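Local atomic coordinates of N-alpha-acetyltransferase 35, NatC auxiliary subunit (Saccharomyces cerevisiae, PDB entry 6YGA), a protein that serves as the auxiliary subunit of the yeast NatC complex, which acetylates the N-terminal methionine of L-A virus Gag protein, and has a role in L-A and M virus propagation. Residues 191-196 with 229-234; 473-478 with 596-601; 213-218 with 262-267; 168-173 with 398-403. One frame throughout, in Å; residues are numbered along the deposited sequence.

Interaction 1: residues 191-196 with 229-234; sequences PGQDVV and CLVHLE
Val196 and Val231 make the buried, apolar part of this contact, two valines that cross obliquely, with CG1 of Val196 4.0 Å from CG2 of Val231. Each has CG1 anti to its backbone N, and it is CG1 of Val231 that also lies along the aliphatic start of Gln193, 3.9 Å from its CG. Tyr157 of helix 142-167 packs on Gln193, Val196 and Val231 together and covers this apolar patch.

Gln193, His232 and Glu234 form the other side, partly exposed and polar, where the direct bond across is weak. Gln193 extends with CG anti to the backbone N (chi1 -171°) and brings NE2 to Val231 O; the bond is nearly straight at 165° but long, 3.4 Å. NE2 is also held by Asp235, whose carboxylate takes this amide on OD1 and pairs with His232 ND1 through OD2. Glu234 meets Gln193 tip to tip: OE2 of Glu234 lies 3.5 Å from CD of Gln193, with the amide and carboxylate planes turned 42° apart. The polar end of Glu234 is held through OE1, hydrogen-bonded to Tyr157 OH.

Gly192 is the N-cap of helix 193-209, and Val231 lies in the last part of helix 215-231. The start of one helix thus packs beside the C-terminal part of the next, as in an antiparallel helical hairpin.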
loop_
_atom_site.group_PDB
_atom_site.type_symbol
_atom_site.label_atom_id
_atom_site.label_comp_id
_atom_site.label_asym_id
_atom_site.label_seq_id
_atom_site.Cartn_x
_atom_site.Cartn_y
_atom_site.Cartn_z
ATOM N N PRO B 191 21.669 12.241 -21.408
ATOM C CA PRO B 191 21.472 13.585 -21.963
ATOM C C PRO B 191 20.219 14.253 -21.415
ATOM O O PRO B 191 19.345 13.627 -20.810
ATOM C CB PRO B 191 21.355 13.331 -23.469
ATOM C CG PRO B 191 20.866 11.930 -23.572
ATOM C CD PRO B 191 21.509 11.194 -22.431
ATOM N N GLY B 192 20.147 15.564 -21.648
ATOM C CA GLY B 192 19.025 16.359 -21.201
ATOM C C GLY B 192 17.793 16.165 -22.062
ATOM O O GLY B 192 17.794 15.442 -23.058
ATOM N N GLN B 193 16.715 16.843 -21.659
ATOM C CA GLN B 193 15.431 16.657 -22.328
ATOM C C GLN B 193 15.488 17.099 -23.785
ATOM O O GLN B 193 14.905 16.448 -24.660
ATOM C CB GLN B 193 14.337 17.420 -21.584
ATOM C CG GLN B 193 12.930 17.117 -22.071
ATOM C CD GLN B 193 11.920 18.148 -21.609
ATOM O OE1 GLN B 193 12.155 19.353 -21.708
ATOM N NE2 GLN B 193 10.788 17.680 -21.101
ATOM N N ASP B 194 16.186 18.202 -24.067
ATOM C CA ASP B 194 16.232 18.716 -25.432
ATOM C C ASP B 194 16.860 17.705 -26.384
ATOM O O ASP B 194 16.378 17.516 -27.506
ATOM C CB ASP B 194 17.000 20.037 -25.469
ATOM C CG ASP B 194 16.384 21.095 -24.574
ATOM O OD1 ASP B 194 15.140 21.133 -24.461
ATOM O OD2 ASP B 194 17.143 21.890 -23.982
ATOM N N VAL B 195 17.930 17.037 -25.947
ATOM C CA VAL B 195 18.593 16.051 -26.796
ATOM C C VAL B 195 17.671 14.868 -27.064
ATOM O O VAL B 195 17.592 14.367 -28.192
ATOM C CB VAL B 195 19.919 15.604 -26.153
ATOM C CG1 VAL B 195 20.602 14.546 -27.009
ATOM C CG2 VAL B 195 20.837 16.802 -25.947
ATOM N N VAL B 196 16.949 14.416 -26.037
ATOM C CA VAL B 196 16.072 13.258 -26.190
ATOM C C VAL B 196 14.924 13.569 -27.144
ATOM O O VAL B 196 14.588 12.759 -28.016
ATOM C CB VAL B 196 15.562 12.798 -24.811
ATOM C CG1 VAL B 196 14.603 11.629 -24.957
ATOM C CG2 VAL B 196 16.733 12.423 -23.914
ATOM N N CYS B 229 5.733 12.201 -25.742
ATOM C CA CYS B 229 4.816 12.702 -24.723
ATOM C C CYS B 229 5.249 12.274 -23.326
ATOM O O CYS B 229 5.140 13.054 -22.372
ATOM C CB CYS B 229 3.397 12.221 -25.014
ATOM S SG CYS B 229 2.711 12.829 -26.571
ATOM N N LEU B 230 5.738 11.040 -23.181
ATOM C CA LEU B 230 6.176 10.576 -21.867
ATOM C C LEU B 230 7.402 11.347 -21.395
ATOM O O LEU B 230 7.561 11.599 -20.195
ATOM C CB LEU B 230 6.467 9.074 -21.901
ATOM C CG LEU B 230 5.289 8.144 -22.214
ATOM C CD1 LEU B 230 5.771 6.731 -22.522
ATOM C CD2 LEU B 230 4.300 8.135 -21.062
ATOM N N VAL B 231 8.284 11.723 -22.327
ATOM C CA VAL B 231 9.452 12.521 -21.972
ATOM C C VAL B 231 9.034 13.913 -21.510
ATOM O O VAL B 231 9.712 14.532 -20.681
ATOM C CB VAL B 231 10.422 12.579 -23.168
ATOM C CG1 VAL B 231 11.598 13.491 -22.863
ATOM C CG2 VAL B 231 10.907 11.181 -23.515
ATOM N N HIS B 232 7.908 14.412 -22.007
ATOM C CA HIS B 232 7.426 15.738 -21.645
ATOM C C HIS B 232 6.716 15.777 -20.299
ATOM O O HIS B 232 6.248 16.850 -19.904
ATOM C CB HIS B 232 6.481 16.265 -22.724
ATOM C CG HIS B 232 7.179 16.975 -23.841
ATOM N ND1 HIS B 232 7.643 18.266 -23.725
ATOM C CD2 HIS B 232 7.485 16.575 -25.098
ATOM C CE1 HIS B 232 8.208 18.632 -24.861
ATOM N NE2 HIS B 232 8.125 17.625 -25.711
ATOM N N LEU B 233 6.614 14.651 -19.591
ATOM C CA LEU B 233 5.887 14.655 -18.326
ATOM C C LEU B 233 6.629 15.437 -17.252
ATOM O O LEU B 233 6.009 15.906 -16.292
ATOM C CB LEU B 233 5.624 13.228 -17.847
ATOM C CG LEU B 233 4.490 12.479 -18.552
ATOM C CD1 LEU B 233 4.376 11.053 -18.026
ATOM C CD2 LEU B 233 3.180 13.225 -18.382
ATOM N N GLU B 234 7.946 15.591 -17.390
ATOM C CA GLU B 234 8.699 16.342 -16.397
ATOM C C GLU B 234 8.410 17.838 -16.451
ATOM O O GLU B 234 8.790 18.558 -15.520
ATOM C CB GLU B 234 10.199 16.092 -16.571
ATOM C CG GLU B 234 10.814 16.795 -17.761
ATOM C CD GLU B 234 12.328 16.756 -17.733
ATOM O OE1 GLU B 234 12.889 15.846 -17.087
ATOM O OE2 GLU B 234 12.956 17.643 -18.350
#

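Interaction 2: residues 473-478 with 596-601; sequences YYLSHH and GVPELP
The hydroxyl of Tyr474 donates to the backbone carbonyl of Glu599, OH to O 2.7 Å, approaching in the carbonyl plane at a C=O...O angle of 148°. This is a short, well-directed bond from a helix to a loop. Beside it Pro601 points CG at the face of the same tyrosine, over the centre of the Tyr474 ring and 3.9 Å from its centroid, a CH-pi contact. Pro598 repeats the chemistry on His478, with CB 4.0 Å from the centroid of the imidazole and only 11° off the ring normal. Pro598 CG also touches CD2 of Leu475, at 4.1 Å.

One layer out, His478 backs the tyrosine, its CD2 lying 3.8 Å above the ring face opposite Pro601, toward the rim. The phenol swings out to the loop with CG anti to the backbone N (chi1 165°). On the loop side a cis peptide precedes Pro598, Lys443 NZ binds Val597 O, and Tyr440 packs on Pro598, while Trp470 and Tyr471, from the same helix as Tyr474, touch Pro601.

No charged pair joins the two segments. Their one hydrogen bond uses a backbone carbonyl, and proline C-H groups over two aromatic faces, with Leu475 beside them, make up most of the remaining contact.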
loop_
_atom_site.group_PDB
_atom_site.type_symbol
_atom_site.label_atom_id
_atom_site.label_comp_id
_atom_site.label_asym_id
_atom_site.label_seq_id
_atom_site.Cartn_x
_atom_site.Cartn_y
_atom_site.Cartn_z
ATOM N N TYR B 473 -21.568 7.304 14.567
ATOM C CA TYR B 473 -22.763 8.071 14.901
ATOM C C TYR B 473 -22.508 8.964 16.110
ATOM O O TYR B 473 -22.828 10.158 16.096
ATOM C CB TYR B 473 -23.929 7.119 15.166
ATOM C CG TYR B 473 -25.153 7.791 15.737
ATOM C CD1 TYR B 473 -26.056 8.446 14.912
ATOM C CD2 TYR B 473 -25.410 7.765 17.100
ATOM C CE1 TYR B 473 -27.181 9.062 15.430
ATOM C CE2 TYR B 473 -26.529 8.376 17.628
ATOM C CZ TYR B 473 -27.413 9.023 16.788
ATOM O OH TYR B 473 -28.530 9.634 17.304
ATOM N N TYR B 474 -21.917 8.395 17.160
ATOM C CA TYR B 474 -21.551 9.169 18.341
ATOM C C TYR B 474 -20.607 10.314 17.980
ATOM O O TYR B 474 -20.803 11.453 18.418
ATOM C CB TYR B 474 -20.926 8.231 19.375
ATOM C CG TYR B 474 -20.177 8.899 20.502
ATOM C CD1 TYR B 474 -20.846 9.367 21.628
ATOM C CD2 TYR B 474 -18.797 9.033 20.453
ATOM C CE1 TYR B 474 -20.158 9.967 22.668
ATOM C CE2 TYR B 474 -18.100 9.631 21.481
ATOM C CZ TYR B 474 -18.784 10.097 22.587
ATOM O OH TYR B 474 -18.092 10.693 23.614
ATOM N N LEU B 475 -19.584 10.033 17.165
ATOM C CA LEU B 475 -18.680 11.095 16.727
ATOM C C LEU B 475 -19.405 12.129 15.873
ATOM O O LEU B 475 -19.204 13.337 16.047
ATOM C CB LEU B 475 -17.501 10.508 15.950
ATOM C CG LEU B 475 -16.487 9.638 16.688
ATOM C CD1 LEU B 475 -15.360 9.263 15.737
ATOM C CD2 LEU B 475 -15.952 10.348 17.926
ATOM N N SER B 476 -20.243 11.673 14.936
ATOM C CA SER B 476 -20.976 12.593 14.071
ATOM C C SER B 476 -21.936 13.470 14.863
ATOM O O SER B 476 -22.178 14.622 14.487
ATOM C CB SER B 476 -21.747 11.813 13.006
ATOM O OG SER B 476 -20.891 10.968 12.260
ATOM N N HIS B 477 -22.506 12.941 15.948
ATOM C CA HIS B 477 -23.388 13.755 16.776
ATOM C C HIS B 477 -22.614 14.893 17.423
ATOM O O HIS B 477 -23.097 16.029 17.479
ATOM C CB HIS B 477 -24.071 12.885 17.834
ATOM C CG HIS B 477 -25.030 13.630 18.713
ATOM N ND1 HIS B 477 -24.657 14.181 19.921
ATOM C CD2 HIS B 477 -26.348 13.903 18.567
ATOM C CE1 HIS B 477 -25.703 14.767 20.477
ATOM N NE2 HIS B 477 -26.742 14.612 19.676
ATOM N N HIS B 478 -21.395 14.615 17.898
ATOM C CA HIS B 478 -20.570 15.668 18.480
ATOM C C HIS B 478 -20.109 16.663 17.421
ATOM O O HIS B 478 -20.018 17.867 17.692
ATOM C CB HIS B 478 -19.368 15.061 19.203
ATOM C CG HIS B 478 -19.692 14.522 20.560
ATOM N ND1 HIS B 478 -19.462 15.235 21.717
ATOM C CD2 HIS B 478 -20.231 13.341 20.948
ATOM C CE1 HIS B 478 -19.844 14.517 22.758
ATOM N NE2 HIS B 478 -20.314 13.364 22.318
ATOM N N GLY B 596 -8.951 12.983 24.290
ATOM C CA GLY B 596 -9.753 13.408 25.418
ATOM C C GLY B 596 -11.150 13.862 25.054
ATOM O O GLY B 596 -12.117 13.526 25.746
ATOM N N VAL B 597 -11.277 14.632 23.976
ATOM C CA VAL B 597 -12.557 15.197 23.562
ATOM C C VAL B 597 -12.764 14.909 22.080
ATOM O O VAL B 597 -11.954 15.337 21.252
ATOM C CB VAL B 597 -12.646 16.704 23.830
ATOM C CG1 VAL B 597 -13.985 17.238 23.368
ATOM C CG2 VAL B 597 -12.446 16.986 25.311
ATOM N N PRO B 598 -13.818 14.175 21.690
ATOM C CA PRO B 598 -14.783 13.572 22.617
ATOM C C PRO B 598 -14.251 12.283 23.239
ATOM O O PRO B 598 -13.562 11.525 22.558
ATOM C CB PRO B 598 -16.005 13.282 21.726
ATOM C CG PRO B 598 -15.623 13.709 20.328
ATOM C CD PRO B 598 -14.137 13.852 20.293
ATOM N N GLU B 599 -14.568 12.041 24.509
ATOM C CA GLU B 599 -14.042 10.867 25.192
ATOM C C GLU B 599 -14.530 9.584 24.529
ATOM O O GLU B 599 -15.665 9.498 24.053
ATOM C CB GLU B 599 -14.454 10.879 26.665
ATOM C CG GLU B 599 -15.956 10.968 26.882
ATOM C CD GLU B 599 -16.364 10.599 28.293
ATOM O OE1 GLU B 599 -15.469 10.333 29.120
ATOM O OE2 GLU B 599 -17.582 10.570 28.574
ATOM N N LEU B 600 -13.661 8.592 24.493
ATOM C CA LEU B 600 -14.051 7.272 24.029
ATOM C C LEU B 600 -15.029 6.660 25.022
ATOM O O LEU B 600 -14.684 6.515 26.203
ATOM C CB LEU B 600 -12.823 6.385 23.873
ATOM C CG LEU B 600 -13.077 4.896 23.637
ATOM C CD1 LEU B 600 -13.816 4.673 22.329
ATOM C CD2 LEU B 600 -11.760 4.130 23.658
ATOM N N PRO B 601 -16.245 6.304 24.609
ATOM C CA PRO B 601 -17.182 5.678 25.548
ATOM C C PRO B 601 -16.626 4.378 26.105
ATOM O O PRO B 601 -15.931 3.625 25.419
ATOM C CB PRO B 601 -18.430 5.432 24.693
ATOM C CG PRO B 601 -18.331 6.435 23.593
ATOM C CD PRO B 601 -16.864 6.556 23.297
#

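Interaction 3: residues 213-218 with 262-267; sequences DSLHLT and PQLQLS
Leu215, Leu264 and His216 bury the most surface here, and Leu264 stands between the other two. Its CD2 presses on CB of Leu215 at 3.5 Å, a tight fit, while CD1 lies over a face of the His216 imidazole and comes within 4.1 Å of NE2. To split its methyls this way Leu264 holds CG in the crowded position between backbone N and carbonyl carbon (chi1 58°), with chi2 at 98°, away from a staggered value.

Leu215 sends its other end to Gln263. The two side chains cross at about a right angle, and CD1 of Leu215 lies 3.6 Å from OE1 of Gln263, a packing contact of a methyl with an amide oxygen at the solvent-exposed side.

His216 has its CG beside the backbone N, which tips the ring toward the loop. Gln265 O lies near the plane of the ring, at its edge, 3.9 Å from NE2. CD2 of Leu266 touches the imidazole obliquely. Leu86 and Ala87 of helix 85-104 also pack on His216, and Leu266 rests on Ala91 and Asp94 of the same helix.

The helix start under Leu215 and His216 is held by its own bonds. Ser214 OG accepts a weak bond from His216 N, and Ser214 O takes two donors from Thr218, N and OG1, each at 3.0 Å; the hydroxyl approaches from above the carbonyl plane. This is a serine N-cap at the start of helix 215-231, its first turn packed on the loop that follows helix 245-260.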
loop_
_atom_site.group_PDB
_atom_site.type_symbol
_atom_site.label_atom_id
_atom_site.label_comp_id
_atom_site.label_asym_id
_atom_site.label_seq_id
_atom_site.Cartn_x
_atom_site.Cartn_y
_atom_site.Cartn_z
ATOM N N ASP B 213 3.786 2.974 -47.304
ATOM C CA ASP B 213 3.001 3.102 -46.084
ATOM C C ASP B 213 2.458 1.734 -45.697
ATOM O O ASP B 213 1.777 1.081 -46.496
ATOM C CB ASP B 213 1.860 4.105 -46.262
ATOM C CG ASP B 213 2.320 5.545 -46.110
ATOM O OD1 ASP B 213 3.538 5.800 -46.220
ATOM O OD2 ASP B 213 1.465 6.422 -45.866
ATOM N N SER B 214 2.766 1.304 -44.477
ATOM C CA SER B 214 2.292 0.041 -43.941
ATOM C C SER B 214 1.737 0.268 -42.543
ATOM O O SER B 214 2.003 1.292 -41.907
ATOM C CB SER B 214 3.412 -1.010 -43.901
ATOM O OG SER B 214 3.015 -2.158 -43.170
ATOM N N LEU B 215 0.955 -0.704 -42.070
ATOM C CA LEU B 215 0.412 -0.618 -40.718
ATOM C C LEU B 215 1.524 -0.645 -39.677
ATOM O O LEU B 215 1.432 0.028 -38.644
ATOM C CB LEU B 215 -0.583 -1.752 -40.477
ATOM C CG LEU B 215 -2.027 -1.535 -40.934
ATOM C CD1 LEU B 215 -2.912 -2.693 -40.492
ATOM C CD2 LEU B 215 -2.561 -0.216 -40.400
ATOM N N HIS B 216 2.585 -1.416 -39.932
ATOM C CA HIS B 216 3.726 -1.422 -39.021
ATOM C C HIS B 216 4.386 -0.050 -38.960
ATOM O O HIS B 216 4.821 0.391 -37.889
ATOM C CB HIS B 216 4.742 -2.483 -39.447
ATOM C CG HIS B 216 4.270 -3.892 -39.256
ATOM N ND1 HIS B 216 3.435 -4.526 -40.152
ATOM C CD2 HIS B 216 4.520 -4.792 -38.275
ATOM C CE1 HIS B 216 3.191 -5.755 -39.731
ATOM N NE2 HIS B 216 3.837 -5.941 -38.593
ATOM N N LEU B 217 4.462 0.644 -40.098
ATOM C CA LEU B 217 5.052 1.978 -40.108
ATOM C C LEU B 217 4.189 2.967 -39.335
ATOM O O LEU B 217 4.710 3.786 -38.568
ATOM C CB LEU B 217 5.256 2.455 -41.543
ATOM C CG LEU B 217 5.911 3.827 -41.691
ATOM C CD1 LEU B 217 7.371 3.775 -41.263
ATOM C CD2 LEU B 217 5.779 4.319 -43.119
ATOM N N THR B 218 2.868 2.907 -39.524
ATOM C CA THR B 218 1.970 3.756 -38.748
ATOM C C THR B 218 2.125 3.492 -37.256
ATOM O O THR B 218 2.148 4.428 -36.449
ATOM C CB THR B 218 0.521 3.526 -39.182
ATOM O OG1 THR B 218 0.434 3.561 -40.612
ATOM C CG2 THR B 218 -0.387 4.598 -38.603
ATOM N N PRO B 262 -5.739 -5.101 -33.324
ATOM C CA PRO B 262 -6.357 -6.309 -33.892
ATOM C C PRO B 262 -5.959 -6.575 -35.332
ATOM O O PRO B 262 -6.058 -7.723 -35.783
ATOM C CB PRO B 262 -7.861 -6.026 -33.765
ATOM C CG PRO B 262 -7.962 -4.550 -33.769
ATOM C CD PRO B 262 -6.757 -4.082 -33.003
ATOM N N GLN B 263 -5.495 -5.562 -36.067
ATOM C CA GLN B 263 -5.309 -5.712 -37.505
ATOM C C GLN B 263 -3.999 -6.391 -37.876
ATOM O O GLN B 263 -3.884 -6.901 -38.996
ATOM C CB GLN B 263 -5.389 -4.351 -38.205
ATOM C CG GLN B 263 -6.691 -3.600 -37.968
ATOM C CD GLN B 263 -6.940 -2.516 -39.002
ATOM O OE1 GLN B 263 -6.511 -2.627 -40.152
ATOM N NE2 GLN B 263 -7.636 -1.461 -38.596
ATOM N N LEU B 264 -3.020 -6.426 -36.977
ATOM C CA LEU B 264 -1.717 -6.980 -37.309
ATOM C C LEU B 264 -1.169 -7.789 -36.143
ATOM O O LEU B 264 -1.593 -7.646 -34.992
ATOM C CB LEU B 264 -0.725 -5.880 -37.708
ATOM C CG LEU B 264 -0.423 -4.763 -36.710
ATOM C CD1 LEU B 264 0.861 -5.044 -35.968
ATOM C CD2 LEU B 264 -0.317 -3.456 -37.450
ATOM N N GLN B 265 -0.205 -8.645 -36.467
ATOM C CA GLN B 265 0.433 -9.541 -35.516
ATOM C C GLN B 265 1.887 -9.124 -35.345
ATOM O O GLN B 265 2.591 -8.894 -36.336
ATOM C CB GLN B 265 0.347 -10.989 -36.001
ATOM C CG GLN B 265 0.456 -12.037 -34.909
ATOM C CD GLN B 265 -0.778 -12.092 -34.029
ATOM O OE1 GLN B 265 -1.824 -11.540 -34.371
ATOM N NE2 GLN B 265 -0.662 -12.761 -32.889
ATOM N N LEU B 266 2.332 -9.036 -34.094
ATOM C CA LEU B 266 3.670 -8.571 -33.754
ATOM C C LEU B 266 4.456 -9.679 -33.073
ATOM O O LEU B 266 3.951 -10.328 -32.149
ATOM C CB LEU B 266 3.609 -7.358 -32.832
ATOM C CG LEU B 266 3.054 -6.073 -33.429
ATOM C CD1 LEU B 266 2.358 -5.273 -32.349
ATOM C CD2 LEU B 266 4.172 -5.268 -34.064
ATOM N N SER B 267 5.694 -9.874 -33.511
ATOM C CA SER B 267 6.602 -10.829 -32.892
ATOM C C SER B 267 7.986 -10.207 -32.756
ATOM O O SER B 267 8.709 -10.078 -33.753
ATOM C CB SER B 267 6.675 -12.122 -33.707
ATOM O OG SER B 267 5.482 -12.874 -33.580
#

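Interaction 4: residues 168-173 with 398-403. With EDO (1,2-ethanediol), chain Z.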
loop_
_atom_site.group_PDB
_atom_site.type_symbol
_atom_site.label_atom_id
_atom_site.label_comp_id
_atom_site.label_asym_id
_atom_site.label_seq_id
_atom_site.Cartn_x
_atom_site.Cartn_y
_atom_site.Cartn_z
ATOM N N ALA B 168 11.676 12.184 -3.809
ATOM C CA ALA B 168 10.984 13.136 -2.951
ATOM C C ALA B 168 10.311 12.476 -1.754
ATOM O O ALA B 168 9.886 13.186 -0.837
ATOM C CB ALA B 168 9.947 13.910 -3.764
ATOM N N GLY B 169 10.208 11.149 -1.736
ATOM C CA GLY B 169 9.590 10.461 -0.619
ATOM C C GLY B 169 8.098 10.659 -0.492
ATOM O O GLY B 169 7.560 10.531 0.609
ATOM N N ILE B 170 7.409 10.965 -1.592
ATOM C CA ILE B 170 5.971 11.210 -1.525
ATOM C C ILE B 170 5.221 9.918 -1.220
ATOM O O ILE B 170 4.430 9.851 -0.272
ATOM C CB ILE B 170 5.475 11.854 -2.832
ATOM C CG1 ILE B 170 6.082 13.250 -3.008
ATOM C CG2 ILE B 170 3.958 11.901 -2.856
ATOM C CD1 ILE B 170 5.887 14.168 -1.817
ATOM N N VAL B 171 5.458 8.876 -2.015
ATOM C CA VAL B 171 4.803 7.588 -1.810
ATOM C C VAL B 171 5.812 6.572 -1.288
ATOM O O VAL B 171 6.982 6.900 -1.061
ATOM C CB VAL B 171 4.134 7.088 -3.102
ATOM C CG1 VAL B 171 3.082 8.083 -3.576
ATOM C CG2 VAL B 171 5.176 6.846 -4.178
ATOM N N PHE B 172 5.369 5.330 -1.112
ATOM C CA PHE B 172 6.163 4.293 -0.466
ATOM C C PHE B 172 6.808 3.393 -1.511
ATOM O O PHE B 172 6.129 2.894 -2.416
ATOM C CB PHE B 172 5.293 3.474 0.489
ATOM C CG PHE B 172 4.754 4.272 1.646
ATOM C CD1 PHE B 172 3.606 5.037 1.509
ATOM C CD2 PHE B 172 5.406 4.268 2.868
ATOM C CE1 PHE B 172 3.116 5.778 2.574
ATOM C CE2 PHE B 172 4.920 5.003 3.936
ATOM C CZ PHE B 172 3.774 5.759 3.789
ATOM N N GLU B 173 8.116 3.189 -1.381
ATOM C CA GLU B 173 8.860 2.385 -2.338
ATOM C C GLU B 173 8.469 0.915 -2.233
ATOM O O GLU B 173 8.128 0.413 -1.159
ATOM C CB GLU B 173 10.362 2.541 -2.104
ATOM C CG GLU B 173 10.819 2.080 -0.726
ATOM C CD GLU B 173 12.288 2.354 -0.466
ATOM O OE1 GLU B 173 12.701 3.529 -0.556
ATOM O OE2 GLU B 173 13.030 1.392 -0.175
ATOM N N TRP B 398 -1.621 16.566 5.876
ATOM C CA TRP B 398 -2.973 16.088 5.606
ATOM C C TRP B 398 -3.247 16.040 4.107
ATOM O O TRP B 398 -3.848 15.081 3.610
ATOM C CB TRP B 398 -3.996 16.975 6.322
ATOM C CG TRP B 398 -5.417 16.579 6.061
ATOM C CD1 TRP B 398 -6.181 15.722 6.800
ATOM C CD2 TRP B 398 -6.244 17.019 4.976
ATOM N NE1 TRP B 398 -7.432 15.602 6.245
ATOM C CE2 TRP B 398 -7.497 16.389 5.125
ATOM C CE3 TRP B 398 -6.048 17.886 3.897
ATOM C CZ2 TRP B 398 -8.549 16.598 4.232
ATOM C CZ3 TRP B 398 -7.094 18.092 3.011
ATOM C CH2 TRP B 398 -8.326 17.450 3.184
ATOM N N TYR B 399 -2.811 17.064 3.369
ATOM C CA TYR B 399 -2.997 17.066 1.921
ATOM C C TYR B 399 -2.210 15.938 1.268
ATOM O O TYR B 399 -2.711 15.253 0.369
ATOM C CB TYR B 399 -2.574 18.413 1.333
ATOM C CG TYR B 399 -3.635 19.489 1.387
ATOM C CD1 TYR B 399 -4.561 19.628 0.360
ATOM C CD2 TYR B 399 -3.703 20.371 2.457
ATOM C CE1 TYR B 399 -5.531 20.609 0.401
ATOM C CE2 TYR B 399 -4.671 21.358 2.508
ATOM C CZ TYR B 399 -5.582 21.471 1.475
ATOM O OH TYR B 399 -6.550 22.447 1.511
ATOM N N GLN B 400 -0.964 15.740 1.706
ATOM C CA GLN B 400 -0.113 14.720 1.106
ATOM C C GLN B 400 -0.675 13.323 1.339
ATOM O O GLN B 400 -0.561 12.449 0.472
ATOM C CB GLN B 400 1.309 14.837 1.660
ATOM C CG GLN B 400 2.303 13.867 1.047
ATOM C CD GLN B 400 3.741 14.342 1.174
ATOM O OE1 GLN B 400 4.010 15.543 1.230
ATOM N NE2 GLN B 400 4.672 13.396 1.219
ATOM N N ASN B 401 -1.297 13.096 2.498
ATOM C CA ASN B 401 -1.884 11.792 2.780
ATOM C C ASN B 401 -3.018 11.451 1.820
ATOM O O ASN B 401 -3.304 10.266 1.614
ATOM C CB ASN B 401 -2.377 11.746 4.228
ATOM C CG ASN B 401 -2.897 10.382 4.621
ATOM O OD1 ASN B 401 -2.131 9.429 4.758
ATOM N ND2 ASN B 401 -4.204 10.282 4.812
ATOM N N CYS B 402 -3.652 12.457 1.211
ATOM C CA CYS B 402 -4.771 12.191 0.313
ATOM C C CYS B 402 -4.341 11.443 -0.941
ATOM O O CYS B 402 -5.147 10.709 -1.522
ATOM C CB CYS B 402 -5.467 13.494 -0.077
ATOM S SG CYS B 402 -6.313 14.301 1.288
ATOM N N SER B 403 -3.095 11.608 -1.380
ATOM C CA SER B 403 -2.643 10.942 -2.592
ATOM C C SER B 403 -1.953 9.612 -2.314
ATOM O O SER B 403 -1.275 9.082 -3.201
ATOM C CB SER B 403 -1.712 11.860 -3.387
ATOM O OG SER B 403 -0.435 11.908 -2.788
HETATM C C1 EDO Z . 7.419 7.976 2.964
HETATM O O1 EDO Z . 6.400 7.991 1.958
HETATM C C2 EDO Z . 8.547 7.047 2.532
HETATM O O2 EDO Z . 9.139 7.543 1.326
#
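NE2 of Gln404 is gripped by two backbone carbonyls, one from each side of the contact: Ile170 O from the loop and Gln400 O from helix 386-402. That amide bridges the segments; no hydrogen bond runs directly between them.

What does pass directly is a methyl against an amide. Gln400 extends with CG anti to the backbone N (chi1 -177°) and crosses Ile170 obliquely, so that CD1 of Ile170 sits 3.4 Å from NE2 and 3.7 Å from CD of Gln400. Ile170 puts CG1 beside its backbone N, which leads CD1 to that amide, and its other branch, CG2, faces Ser403, 4.4 Å from OG. The Ser403 hydroxyl has its hydrogen bond with Arg340 O. Pro344 of helix 337-347 packs on both Ile170 and Ser403.

Gly169 follows helix 142-167 and leaves helical geometry with a positive phi of 70°. From there on, the carbonyls of Gly169 and Val171 accept from one 1,2-ethanediol, probably from the crystallisation liquor, which donates from O1 to Gly169 O at 3.1 Å and from O2 to Val171 O at 3.3 Å. Its O1 also lies 3.7 Å above the centre of the Phe172 ring. Arg408 makes a cation-pi contact with that same ring.

The loop therefore holds to helix 386-402 by a shared amide bridge and van der Waals contact, without ion pairs between the segments, while two of its carbonyls still accept bonds from the bound diol.

Interactions 1 and 3, whose centres lie 27 Å apart, use opposite parts of helix 215-231: its C-terminal part in interaction 1, where buried valines give way to a polar, partly exposed side, and its first turn in interaction 3, a surface contact of leucines and a histidine. Interactions 1, 2 and 4 are all partly buried. Interaction 4 sits nearest the middle of the chain, about 8 Å from its centre, and joins the Mak10-family region to the NAA35-like TPR region through a glutamine and an isoleucine. Interaction 2 lies within that TPR region, across the chain's centre from interactions 1 and 3; it alone has a strong direct hydrogen bond and proline-aromatic contacts.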